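Long-range contacts in nickel-dependent hydrogenase large subunit (Allochromatium vinosum, PDB 3MYR), which catalyses the reversible oxidation of molecular hydrogen at a nickel-iron centre and probably recycles hydrogen released by nitrogenase: residues Ser72-Glu77 against Asn87-Arg92; Asp118-Leu123 against Gly170-Pro175; Lys269-Arg274 against Tyr424-Arg429; Val386-Leu391 against Arg487-His492. One frame throughout, in Å; residues are numbered along the deposited sequence.

In the fold
Contacts 1, 3 and 4 are buried, whereas contact 2 is partly open and touches the small subunit. Contact 4 lies nearest the middle of the chain, its centre about 19 Å from those of contacts 1 and 3. No helix or strand serves two contacts, but H492 packs on helix 67-80 of contact 1, and E387 salt-bridges R429 of contact 3; contact 2 touches none of these. Chemistry follows place: long charged side chains span two helices in contact 1; a capping aspartate and a tryptophan join a turn to a helix in contact 2; backbone carbonyls meet a helix start in contact 3; in contact 4 glycines pack closely while an arginine binds a metal-bound cyanide.

Contact 1 (Ser72-Glu77 against Asn87-Arg92); sequences SVRAVE and NAQLIR
The helices carrying E77 and R92 run roughly antiparallel, at 149° between their directions, but their local axes come no closer than 13.9 Å, so long side chains do the bridging. E77 and R92 reach out tip to tip. The arginine grips the carboxylate end-on with both terminal nitrogens: R92 NH1 lies 2.8 Å from E77 OE1 and R92 NH2 2.6 Å from E77 OE2. Each oxygen offers its syn lone pair, and the two flat groups are nearly coplanar, which fixes the guanidinium against rotation. R92 is extended from CG to NE, and that gives it the reach. Over one face of the R92 guanidinium lies V73, its CG2 3.3 Å from R92 NH2. R74 slides past R92 in the opposite direction, its NE 4.8 Å from R92 NH1. Between these like charges a water accepts from both nitrogens, in the plane of each guanidinium, and would probably soften their repulsion. R74 itself is anchored farther out, on the carbonyl of I482 and the carboxylate of D286, while G220 N and G221 O add bonds to E77 and R92. This is a buried bidentate salt bridge tying together two consecutive, roughly antiparallel helices, 67-80 and 86-112.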
loop_
_atom_site.group_PDB
_atom_site.type_symbol
_atom_site.label_atom_id
_atom_site.label_comp_id
_atom_site.label_asym_id
_atom_site.label_seq_id
_atom_site.Cartn_x
_atom_site.Cartn_y
_atom_site.Cartn_z
ATOM N N SER B 72 -7.779 3.904 12.082
ATOM C CA SER B 72 -9.102 3.482 12.486
ATOM C C SER B 72 -9.225 3.235 13.975
ATOM O O SER B 72 -10.136 3.759 14.616
ATOM C CB SER B 72 -9.563 2.229 11.720
ATOM O OG SER B 72 -10.902 1.954 12.049
ATOM N N VAL B 73 -8.307 2.476 14.572
ATOM C CA VAL B 73 -8.480 2.134 16.027
ATOM C C VAL B 73 -8.199 3.442 16.789
ATOM O O VAL B 73 -8.796 3.687 17.844
ATOM C CB VAL B 73 -7.524 0.989 16.522
ATOM C CG1 VAL B 73 -7.907 -0.381 15.869
ATOM C CG2 VAL B 73 -6.085 1.325 16.183
ATOM N N ARG B 74 -7.290 4.275 16.295
ATOM C CA ARG B 74 -7.055 5.595 16.943
ATOM C C ARG B 74 -8.313 6.499 16.879
ATOM O O ARG B 74 -8.551 7.286 17.806
ATOM C CB ARG B 74 -5.919 6.363 16.274
ATOM C CG ARG B 74 -4.531 5.881 16.688
ATOM C CD ARG B 74 -3.422 6.634 15.953
ATOM N NE ARG B 74 -2.079 6.172 16.361
ATOM C CZ ARG B 74 -0.941 6.607 15.824
ATOM N NH1 ARG B 74 -0.982 7.494 14.848
ATOM N NH2 ARG B 74 0.245 6.123 16.225
ATOM N N ALA B 75 -9.102 6.381 15.791
ATOM C CA ALA B 75 -10.311 7.210 15.651
ATOM C C ALA B 75 -11.303 6.786 16.702
ATOM O O ALA B 75 -11.932 7.650 17.374
ATOM C CB ALA B 75 -10.960 7.036 14.202
ATOM N N VAL B 76 -11.482 5.466 16.827
ATOM C CA VAL B 76 -12.347 4.914 17.872
ATOM C C VAL B 76 -11.874 5.245 19.320
ATOM O O VAL B 76 -12.682 5.687 20.159
ATOM C CB VAL B 76 -12.635 3.405 17.725
ATOM C CG1 VAL B 76 -13.694 2.994 18.806
ATOM C CG2 VAL B 76 -13.193 3.091 16.276
ATOM N N GLU B 77 -10.573 5.077 19.569
ATOM C CA GLU B 77 -9.980 5.449 20.830
ATOM C C GLU B 77 -10.171 6.965 21.094
ATOM O O GLU B 77 -10.498 7.357 22.216
ATOM C CB GLU B 77 -8.496 5.083 20.802
ATOM C CG GLU B 77 -8.279 3.524 20.909
ATOM C CD GLU B 77 -7.016 3.020 20.228
ATOM O OE1 GLU B 77 -6.119 3.859 19.866
ATOM O OE2 GLU B 77 -6.915 1.761 20.116
ATOM N N ASN B 87 2.808 -0.645 26.502
ATOM C CA ASN B 87 3.403 -1.681 25.630
ATOM C C ASN B 87 2.655 -1.652 24.306
ATOM O O ASN B 87 3.250 -1.852 23.251
ATOM C CB ASN B 87 3.232 -3.077 26.217
ATOM C CG ASN B 87 4.105 -3.310 27.408
ATOM O OD1 ASN B 87 5.175 -2.715 27.527
ATOM N ND2 ASN B 87 3.645 -4.190 28.343
ATOM N N ALA B 88 1.342 -1.370 24.338
ATOM C CA ALA B 88 0.612 -1.323 23.078
ATOM C C ALA B 88 1.139 -0.176 22.206
ATOM O O ALA B 88 1.243 -0.282 20.965
ATOM C CB ALA B 88 -0.911 -1.173 23.331
ATOM N N GLN B 89 1.400 0.957 22.838
ATOM C CA GLN B 89 1.824 2.120 22.109
ATOM C C GLN B 89 3.209 1.903 21.489
ATOM O O GLN B 89 3.429 2.238 20.327
ATOM C CB GLN B 89 1.808 3.383 23.009
ATOM C CG GLN B 89 1.952 4.672 22.156
ATOM C CD GLN B 89 0.630 5.087 21.447
ATOM O OE1 GLN B 89 -0.120 5.933 21.947
ATOM N NE2 GLN B 89 0.394 4.552 20.271
ATOM N N LEU B 90 4.118 1.265 22.227
ATOM C CA LEU B 90 5.454 0.920 21.713
ATOM C C LEU B 90 5.376 -0.070 20.581
ATOM O O LEU B 90 6.114 0.023 19.575
ATOM C CB LEU B 90 6.312 0.295 22.797
ATOM C CG LEU B 90 7.113 1.258 23.707
ATOM C CD1 LEU B 90 7.342 2.688 23.331
ATOM C CD2 LEU B 90 7.087 0.978 25.113
ATOM N N ILE B 91 4.534 -1.080 20.761
ATOM C CA ILE B 91 4.346 -2.035 19.676
ATOM C C ILE B 91 3.774 -1.361 18.403
ATOM O O ILE B 91 4.276 -1.617 17.318
ATOM C CB ILE B 91 3.546 -3.267 20.112
ATOM C CG1 ILE B 91 4.438 -4.092 21.070
ATOM C CG2 ILE B 91 3.077 -4.120 18.792
ATOM C CD1 ILE B 91 3.614 -5.180 21.964
ATOM N N ARG B 92 2.807 -0.438 18.565
ATOM C CA ARG B 92 2.298 0.234 17.419
ATOM C C ARG B 92 3.394 1.075 16.739
ATOM O O ARG B 92 3.484 1.052 15.537
ATOM C CB ARG B 92 1.077 1.103 17.712
ATOM C CG ARG B 92 -0.248 0.290 17.840
ATOM C CD ARG B 92 -1.427 1.263 18.297
ATOM N NE ARG B 92 -2.688 0.561 18.526
ATOM C CZ ARG B 92 -3.815 1.168 18.889
ATOM N NH1 ARG B 92 -3.860 2.527 18.938
ATOM N NH2 ARG B 92 -4.896 0.435 19.121
HETATM O O HOH W 1 -1.978 4.767 18.885
#

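Contact 2 (Asp118-Leu123 against Gly170-Pro175); sequences DVVSAL and GYWGHP
W172 lays its indole flat against the start of helix 119-122, and here the packing is close. V119 CB stands over the six-membered ring of W172, 4.2 Å from its centroid and 15° off the normal, a CH-pi contact. The backbone N of V119 is nearer still to the ring system, 3.5 Å from W172 CE3. Toward the other end of the indole V120 approaches obliquely, its CG2 3.6 Å from W172 CG. The opposite face rests on G170 CA, and NE1 is bound by the carbonyl of F167. D118 is the N-cap of the short helix: its CG, anti to the backbone N (chi1 -175°), is turned so that OD1 accepts from S121 N at 3.2 Å and, weakly, from V120 N. D118 OD2 takes the N-H of G173 across the contact, 2.9 Å from G173 N, met from above the carboxylate plane and somewhat bent, at 145°. An alanine in place of D118 would probably leave the helix start without its cap and the amide of G173 without this acceptor. G173 belongs to the looser side, exposed to solvent in a type II turn from Y171 to H174, where its positive phi suits the third turn position. V120 is partly exposed as well. W172 packs on A47, and Y171 on A48, of the small subunit.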
loop_
_atom_site.group_PDB
_atom_site.type_symbol
_atom_site.label_atom_id
_atom_site.label_comp_id
_atom_site.label_asym_id
_atom_site.label_seq_id
_atom_site.Cartn_x
_atom_site.Cartn_y
_atom_site.Cartn_z
ATOM N N ASP B 118 18.583 2.709 -16.385
ATOM C CA ASP B 118 18.368 2.070 -17.686
ATOM C C ASP B 118 18.853 0.604 -17.631
ATOM O O ASP B 118 20.047 0.312 -17.586
ATOM C CB ASP B 118 19.115 2.886 -18.747
ATOM C CG ASP B 118 18.865 2.387 -20.182
ATOM O OD1 ASP B 118 18.513 1.204 -20.358
ATOM O OD2 ASP B 118 19.116 3.163 -21.139
ATOM N N VAL B 119 17.930 -0.326 -17.660
ATOM C CA VAL B 119 18.298 -1.710 -17.515
ATOM C C VAL B 119 19.077 -2.266 -18.706
ATOM O O VAL B 119 19.930 -3.121 -18.528
ATOM C CB VAL B 119 17.012 -2.553 -17.328
ATOM C CG1 VAL B 119 17.387 -4.037 -17.434
ATOM C CG2 VAL B 119 16.460 -2.237 -15.909
ATOM N N VAL B 120 18.812 -1.746 -19.906
ATOM C CA VAL B 120 19.584 -2.201 -21.082
ATOM C C VAL B 120 21.029 -1.739 -21.033
ATOM O O VAL B 120 21.985 -2.513 -21.338
ATOM C CB VAL B 120 18.900 -1.769 -22.413
ATOM C CG1 VAL B 120 19.805 -2.095 -23.679
ATOM C CG2 VAL B 120 17.536 -2.512 -22.518
ATOM N N SER B 121 21.214 -0.493 -20.608
ATOM C CA SER B 121 22.564 0.017 -20.385
ATOM C C SER B 121 23.368 -0.825 -19.344
ATOM O O SER B 121 24.544 -1.028 -19.538
ATOM C CB SER B 121 22.477 1.512 -20.000
ATOM O OG SER B 121 23.685 1.908 -19.397
ATOM N N ALA B 122 22.721 -1.353 -18.278
ATOM C CA ALA B 122 23.400 -2.277 -17.312
ATOM C C ALA B 122 24.082 -3.467 -18.025
ATOM O O ALA B 122 25.100 -3.941 -17.595
ATOM C CB ALA B 122 22.383 -2.815 -16.258
ATOM N N LEU B 123 23.545 -3.925 -19.150
ATOM C CA LEU B 123 24.158 -5.055 -19.877
ATOM C C LEU B 123 25.505 -4.743 -20.461
ATOM O O LEU B 123 26.217 -5.660 -20.841
ATOM C CB LEU B 123 23.254 -5.507 -21.037
ATOM C CG LEU B 123 21.811 -5.890 -20.601
ATOM C CD1 LEU B 123 21.073 -6.443 -21.846
ATOM C CD2 LEU B 123 21.867 -6.921 -19.462
ATOM N N GLY B 170 9.872 -0.666 -22.987
ATOM C CA GLY B 170 10.332 0.277 -21.975
ATOM C C GLY B 170 11.080 1.398 -22.701
ATOM O O GLY B 170 11.272 1.369 -23.941
ATOM N N TYR B 171 11.488 2.406 -21.945
ATOM C CA TYR B 171 11.953 3.629 -22.523
ATOM C C TYR B 171 13.468 3.610 -22.613
ATOM O O TYR B 171 14.100 4.646 -22.720
ATOM C CB TYR B 171 11.400 4.850 -21.726
ATOM C CG TYR B 171 9.867 4.866 -21.597
ATOM C CD1 TYR B 171 9.055 4.338 -22.604
ATOM C CD2 TYR B 171 9.246 5.333 -20.438
ATOM C CE1 TYR B 171 7.641 4.280 -22.443
ATOM C CE2 TYR B 171 7.847 5.262 -20.260
ATOM C CZ TYR B 171 7.055 4.737 -21.248
ATOM O OH TYR B 171 5.686 4.704 -21.098
ATOM N N TRP B 172 14.057 2.426 -22.545
ATOM C CA TRP B 172 15.515 2.266 -22.498
ATOM C C TRP B 172 16.194 3.126 -23.607
ATOM O O TRP B 172 15.746 3.151 -24.764
ATOM C CB TRP B 172 15.877 0.781 -22.681
ATOM C CG TRP B 172 14.934 -0.119 -21.896
ATOM C CD1 TRP B 172 14.150 -1.129 -22.412
ATOM C CD2 TRP B 172 14.635 -0.056 -20.488
ATOM N NE1 TRP B 172 13.392 -1.681 -21.413
ATOM C CE2 TRP B 172 13.642 -1.040 -20.232
ATOM C CE3 TRP B 172 15.074 0.760 -19.432
ATOM C CZ2 TRP B 172 13.101 -1.269 -18.939
ATOM C CZ3 TRP B 172 14.513 0.575 -18.140
ATOM C CH2 TRP B 172 13.555 -0.454 -17.902
ATOM N N GLY B 173 17.299 3.785 -23.271
ATOM C CA GLY B 173 18.052 4.571 -24.300
ATOM C C GLY B 173 17.471 5.981 -24.456
ATOM O O GLY B 173 18.034 6.814 -25.185
ATOM N N HIS B 174 16.394 6.298 -23.729
ATOM C CA HIS B 174 15.862 7.683 -23.747
ATOM C C HIS B 174 16.977 8.625 -23.200
ATOM O O HIS B 174 17.743 8.223 -22.276
ATOM C CB HIS B 174 14.632 7.757 -22.830
ATOM C CG HIS B 174 13.860 9.045 -22.935
ATOM N ND1 HIS B 174 14.293 10.224 -22.361
ATOM C CD2 HIS B 174 12.621 9.301 -23.429
ATOM C CE1 HIS B 174 13.405 11.175 -22.586
ATOM N NE2 HIS B 174 12.356 10.625 -23.175
ATOM N N PRO B 175 17.089 9.860 -23.775
ATOM C CA PRO B 175 18.179 10.775 -23.394
ATOM C C PRO B 175 18.049 11.247 -21.936
ATOM O O PRO B 175 19.051 11.657 -21.348
ATOM C CB PRO B 175 18.024 11.960 -24.391
ATOM C CG PRO B 175 16.559 11.846 -24.886
ATOM C CD PRO B 175 16.378 10.338 -24.985
#

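Contact 3 (Lys269-Arg274 against Tyr424-Arg429); sequences KDWGER and YSTLGR
W271 and R274 offer their carbonyl oxygens to the first turn of helix 426-456, a helix N-terminus with a serine N-cap, whose first N-H groups bond to carbonyls of a loop some 150 residues away in the chain. T426 N binds R274 O at 2.9 Å. L427 N binds W271 O at the same 2.9 Å, its CB packs on W271, and L427 CD1 is 3.9 Å from K269 CA. The next N-H, of G428, is taken by the N-cap itself, S425 OG, also 2.9 Å from G428 N. S425 OG, held in turn by the carbonyl of A422, sits 3.2 Å from G272 CA. Here the backbones come close, and a side chain on G272 would collide with K269 O. With T426 OG1 anti to the carbonyl carbon (chi1 -69°) and bonded to T548, CG2 is left anti to the backbone N and lies alongside W271, 3.8 Å from W271 CE3. W271 sits in a short 3-10 turn that starts at K269, closed by G272 N on K269 O. W116 meets the indole edge-to-face. R274 turns back over its own loop, with NE on N533 O. R274 NH1 lies above a face of the W271 indole and gives D270 OD1, which also pairs with R178, a nearly straight hydrogen bond (3.1 Å, 173°) within their salt bridge.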
loop_
_atom_site.group_PDB
_atom_site.type_symbol
_atom_site.label_atom_id
_atom_site.label_comp_id
_atom_site.label_asym_id
_atom_site.label_seq_id
_atom_site.Cartn_x
_atom_site.Cartn_y
_atom_site.Cartn_z
ATOM N N LYS B 269 20.631 16.536 -10.786
ATOM C CA LYS B 269 20.578 17.639 -9.868
ATOM C C LYS B 269 19.609 18.656 -10.428
ATOM O O LYS B 269 18.961 19.348 -9.643
ATOM C CB LYS B 269 21.963 18.293 -9.727
ATOM C CG LYS B 269 22.930 17.513 -8.773
ATOM C CD LYS B 269 24.355 18.156 -8.918
ATOM C CE LYS B 269 25.384 17.395 -8.129
ATOM N NZ LYS B 269 26.641 18.195 -7.915
ATOM N N ASP B 270 19.468 18.723 -11.754
ATOM C CA ASP B 270 18.458 19.620 -12.362
ATOM C C ASP B 270 16.995 19.193 -11.988
ATOM O O ASP B 270 16.063 20.015 -12.050
ATOM C CB ASP B 270 18.601 19.693 -13.894
ATOM C CG ASP B 270 18.456 18.322 -14.550
ATOM O OD1 ASP B 270 17.582 18.138 -15.435
ATOM O OD2 ASP B 270 19.175 17.380 -14.128
ATOM N N TRP B 271 16.806 17.966 -11.504
ATOM C CA TRP B 271 15.468 17.529 -11.031
ATOM C C TRP B 271 15.231 18.120 -9.652
ATOM O O TRP B 271 14.188 17.888 -9.027
ATOM C CB TRP B 271 15.333 15.970 -11.058
ATOM C CG TRP B 271 15.071 15.565 -12.496
ATOM C CD1 TRP B 271 15.999 15.458 -13.495
ATOM C CD2 TRP B 271 13.787 15.419 -13.118
ATOM N NE1 TRP B 271 15.373 15.197 -14.700
ATOM C CE2 TRP B 271 14.022 15.165 -14.508
ATOM C CE3 TRP B 271 12.451 15.456 -12.634
ATOM C CZ2 TRP B 271 12.974 14.997 -15.441
ATOM C CZ3 TRP B 271 11.425 15.201 -13.517
ATOM C CH2 TRP B 271 11.685 15.008 -14.934
ATOM N N GLY B 272 16.228 18.847 -9.169
ATOM C CA GLY B 272 16.050 19.640 -7.951
ATOM C C GLY B 272 15.463 21.005 -8.307
ATOM O O GLY B 272 15.291 21.854 -7.437
ATOM N N GLU B 273 15.067 21.207 -9.566
ATOM C CA GLU B 273 14.555 22.519 -9.979
ATOM C C GLU B 273 13.187 22.425 -10.573
ATOM O O GLU B 273 12.691 23.426 -11.164
ATOM C CB GLU B 273 15.504 23.194 -11.005
ATOM C CG GLU B 273 16.953 23.352 -10.453
ATOM C CD GLU B 273 17.914 23.930 -11.516
ATOM O OE1 GLU B 273 17.527 24.968 -12.107
ATOM O OE2 GLU B 273 19.037 23.363 -11.739
ATOM N N ARG B 274 12.563 21.259 -10.485
ATOM C CA ARG B 274 11.215 21.150 -10.999
ATOM C C ARG B 274 10.385 20.282 -10.078
ATOM O O ARG B 274 10.951 19.500 -9.298
ATOM C CB ARG B 274 11.204 20.593 -12.472
ATOM C CG ARG B 274 11.795 19.215 -12.679
ATOM C CD ARG B 274 11.835 18.796 -14.185
ATOM N NE ARG B 274 12.654 19.743 -14.952
ATOM C CZ ARG B 274 13.965 19.571 -15.148
ATOM N NH1 ARG B 274 14.582 18.435 -14.732
ATOM N NH2 ARG B 274 14.647 20.480 -15.809
ATOM N N TYR B 424 12.550 21.715 -2.580
ATOM C CA TYR B 424 11.193 21.895 -3.125
ATOM C C TYR B 424 11.120 21.425 -4.568
ATOM O O TYR B 424 11.168 22.231 -5.496
ATOM C CB TYR B 424 10.819 23.346 -3.035
ATOM C CG TYR B 424 10.856 23.822 -1.613
ATOM C CD1 TYR B 424 11.918 24.590 -1.142
ATOM C CD2 TYR B 424 9.806 23.559 -0.751
ATOM C CE1 TYR B 424 11.936 25.083 0.163
ATOM C CE2 TYR B 424 9.785 24.100 0.537
ATOM C CZ TYR B 424 10.858 24.794 1.007
ATOM O OH TYR B 424 10.815 25.291 2.285
ATOM N N SER B 425 11.158 20.105 -4.747
ATOM C CA SER B 425 11.376 19.560 -6.072
ATOM C C SER B 425 11.163 18.047 -6.074
ATOM O O SER B 425 11.097 17.422 -5.025
ATOM C CB SER B 425 12.802 19.876 -6.514
ATOM O OG SER B 425 13.744 19.034 -5.842
ATOM N N THR B 426 11.095 17.463 -7.254
ATOM C CA THR B 426 11.016 16.045 -7.423
ATOM C C THR B 426 12.239 15.360 -6.791
ATOM O O THR B 426 12.110 14.335 -6.102
ATOM C CB THR B 426 10.973 15.760 -8.934
ATOM O OG1 THR B 426 9.723 16.209 -9.462
ATOM C CG2 THR B 426 11.230 14.249 -9.266
ATOM N N LEU B 427 13.425 15.931 -7.001
ATOM C CA LEU B 427 14.610 15.348 -6.361
ATOM C C LEU B 427 14.490 15.442 -4.836
ATOM O O LEU B 427 14.911 14.534 -4.163
ATOM C CB LEU B 427 15.855 16.139 -6.703
ATOM C CG LEU B 427 17.167 15.402 -6.993
ATOM C CD1 LEU B 427 18.473 16.234 -6.841
ATOM C CD2 LEU B 427 17.364 14.051 -6.485
ATOM N N GLY B 428 14.140 16.620 -4.313
ATOM C CA GLY B 428 14.153 16.791 -2.861
ATOM C C GLY B 428 13.139 15.837 -2.192
ATOM O O GLY B 428 13.368 15.315 -1.128
ATOM N N ARG B 429 12.024 15.579 -2.853
ATOM C CA ARG B 429 10.972 14.720 -2.309
ATOM C C ARG B 429 11.536 13.296 -2.229
ATOM O O ARG B 429 11.322 12.606 -1.252
ATOM C CB ARG B 429 9.790 14.750 -3.289
ATOM C CG ARG B 429 8.508 14.146 -2.839
ATOM C CD ARG B 429 7.398 14.386 -3.886
ATOM N NE ARG B 429 7.037 15.811 -3.950
ATOM C CZ ARG B 429 7.183 16.617 -5.009
ATOM N NH1 ARG B 429 7.687 16.193 -6.180
ATOM N NH2 ARG B 429 6.829 17.892 -4.903
#

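Contact 4 (Val386-Leu391 against Arg487-His492); sequences VEVGPL and RGALGH. With NFV (Ni-Fe oxidized active center), chain N.
V388 lies over the backbone of G488 and A489, its CB 3.7 Å from A489 N and its CG1 in van der Waals contact with the methyl of A489. The site is the turn of the beta hairpin formed by strands 476-485 and 488-497, pressed against G389, the N-cap of helix 390-399, where R487 and L490 line the nickel-iron pocket. The two glycines bring the chains very close: G389 CA is 3.3 Å from G488 CA, and a side chain on either would clash across the contact. No hydrogen bond joins the segments; G389 CA simply abuts R487 O. The side chain of R487 leaves the backbone away from 386-391, and extended from CG to NE it runs along the metal centre. R487 N donates to the cyanide nitrogen N2 of the nickel-iron centre at 2.8 Å, and R487 NH1 adds a weak bond to the same N2 at 3.2 Å, the cyanide lying at the edge of the guanidinium. D553 and D103 hold NH2 by salt bridges and so position the side chain. A leucine in place of R487 would probably leave both aspartates without this partner and N2 without its side-chain donor. Along the strand, L490 faces the metal centre, with L490 CD2 3.7 Å from O1 of the carbon monoxide.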
loop_
_atom_site.group_PDB
_atom_site.type_symbol
_atom_site.label_atom_id
_atom_site.label_comp_id
_atom_site.label_asym_id
_atom_site.label_seq_id
_atom_site.Cartn_x
_atom_site.Cartn_y
_atom_site.Cartn_z
ATOM N N VAL B 386 -2.233 21.717 -0.552
ATOM C CA VAL B 386 -1.028 21.452 0.174
ATOM C C VAL B 386 -0.416 20.120 -0.317
ATOM O O VAL B 386 -1.100 19.296 -0.950
ATOM C CB VAL B 386 -1.284 21.421 1.744
ATOM C CG1 VAL B 386 -1.896 22.690 2.240
ATOM C CG2 VAL B 386 -2.224 20.306 2.087
ATOM N N GLU B 387 0.850 19.911 0.027
ATOM C CA GLU B 387 1.514 18.639 -0.235
ATOM C C GLU B 387 1.715 17.918 1.109
ATOM O O GLU B 387 2.067 18.575 2.122
ATOM C CB GLU B 387 2.873 18.838 -0.893
ATOM C CG GLU B 387 3.702 17.533 -0.895
ATOM C CD GLU B 387 4.935 17.569 -1.799
ATOM O OE1 GLU B 387 5.845 16.694 -1.646
ATOM O OE2 GLU B 387 5.027 18.499 -2.639
ATOM N N VAL B 388 1.492 16.589 1.138
ATOM C CA VAL B 388 1.803 15.847 2.346
ATOM C C VAL B 388 2.850 14.782 2.011
ATOM O O VAL B 388 3.099 14.471 0.837
ATOM C CB VAL B 388 0.527 15.141 2.958
ATOM C CG1 VAL B 388 -0.502 16.262 3.371
ATOM C CG2 VAL B 388 -0.137 14.216 1.889
ATOM N N GLY B 389 3.431 14.175 3.024
ATOM C CA GLY B 389 4.288 13.010 2.731
ATOM C C GLY B 389 5.705 13.312 3.219
ATOM O O GLY B 389 5.919 14.214 4.067
ATOM N N PRO B 390 6.692 12.531 2.729
ATOM C CA PRO B 390 8.043 12.694 3.261
ATOM C C PRO B 390 8.604 14.090 3.177
ATOM O O PRO B 390 9.352 14.493 4.068
ATOM C CB PRO B 390 8.903 11.714 2.400
ATOM C CG PRO B 390 7.896 10.614 2.011
ATOM C CD PRO B 390 6.571 11.408 1.782
ATOM N N LEU B 391 8.369 14.802 2.072
ATOM C CA LEU B 391 8.923 16.167 1.945
ATOM C C LEU B 391 8.323 17.107 3.032
ATOM O O LEU B 391 9.027 17.900 3.672
ATOM C CB LEU B 391 8.693 16.740 0.545
ATOM C CG LEU B 391 9.383 18.108 0.224
ATOM C CD1 LEU B 391 10.884 18.193 0.647
ATOM C CD2 LEU B 391 9.227 18.493 -1.301
ATOM N N ARG B 487 2.963 7.880 2.874
ATOM C CA ARG B 487 2.675 8.891 1.866
ATOM C C ARG B 487 2.226 10.238 2.422
ATOM O O ARG B 487 2.166 11.190 1.683
ATOM C CB ARG B 487 1.726 8.350 0.796
ATOM C CG ARG B 487 2.403 7.260 -0.025
ATOM C CD ARG B 487 1.408 6.271 -0.692
ATOM N NE ARG B 487 2.221 5.178 -1.272
ATOM C CZ ARG B 487 2.747 4.148 -0.588
ATOM N NH1 ARG B 487 2.568 3.916 0.734
ATOM N NH2 ARG B 487 3.582 3.404 -1.200
ATOM N N GLY B 488 2.000 10.343 3.731
ATOM C CA GLY B 488 1.740 11.641 4.354
ATOM C C GLY B 488 0.551 11.535 5.350
ATOM O O GLY B 488 0.148 10.424 5.771
ATOM N N ALA B 489 -0.045 12.681 5.670
ATOM C CA ALA B 489 -0.989 12.819 6.758
ATOM C C ALA B 489 -2.290 12.098 6.440
ATOM O O ALA B 489 -2.901 12.427 5.435
ATOM C CB ALA B 489 -1.314 14.325 6.954
ATOM N N LEU B 490 -2.783 11.274 7.367
ATOM C CA LEU B 490 -3.920 10.405 7.136
ATOM C C LEU B 490 -4.814 10.671 8.316
ATOM O O LEU B 490 -4.318 10.720 9.450
ATOM C CB LEU B 490 -3.501 8.896 7.191
ATOM C CG LEU B 490 -4.620 7.845 7.377
ATOM C CD1 LEU B 490 -5.513 7.812 6.138
ATOM C CD2 LEU B 490 -4.017 6.395 7.510
ATOM N N GLY B 491 -6.118 10.833 8.073
ATOM C CA GLY B 491 -7.072 10.984 9.169
ATOM C C GLY B 491 -8.337 10.170 8.850
ATOM O O GLY B 491 -8.755 10.125 7.658
ATOM N N HIS B 492 -8.959 9.573 9.889
ATOM C CA HIS B 492 -10.235 8.931 9.775
ATOM C C HIS B 492 -11.123 9.679 10.749
ATOM O O HIS B 492 -10.816 9.716 11.944
ATOM C CB HIS B 492 -10.173 7.477 10.204
ATOM C CG HIS B 492 -9.457 6.585 9.227
ATOM N ND1 HIS B 492 -9.544 5.219 9.279
ATOM C CD2 HIS B 492 -8.683 6.873 8.149
ATOM C CE1 HIS B 492 -8.831 4.692 8.296
ATOM N NE2 HIS B 492 -8.337 5.679 7.569
HETATM FE FE NFV N . -1.664 5.011 1.776
HETATM NI NI NFV N . -1.887 2.789 -0.247
HETATM C C1 NFV N . -2.335 5.668 3.040
HETATM O O1 NFV N . -2.805 6.222 4.044
HETATM C C2 NFV N . 0.041 5.469 2.495
HETATM N N2 NFV N . 1.091 5.749 2.967
HETATM C C3 NFV N . -1.760 6.605 0.776
HETATM N N3 NFV N . -1.847 7.591 0.149
HETATM O O4 NFV N . -0.718 4.184 0.238
#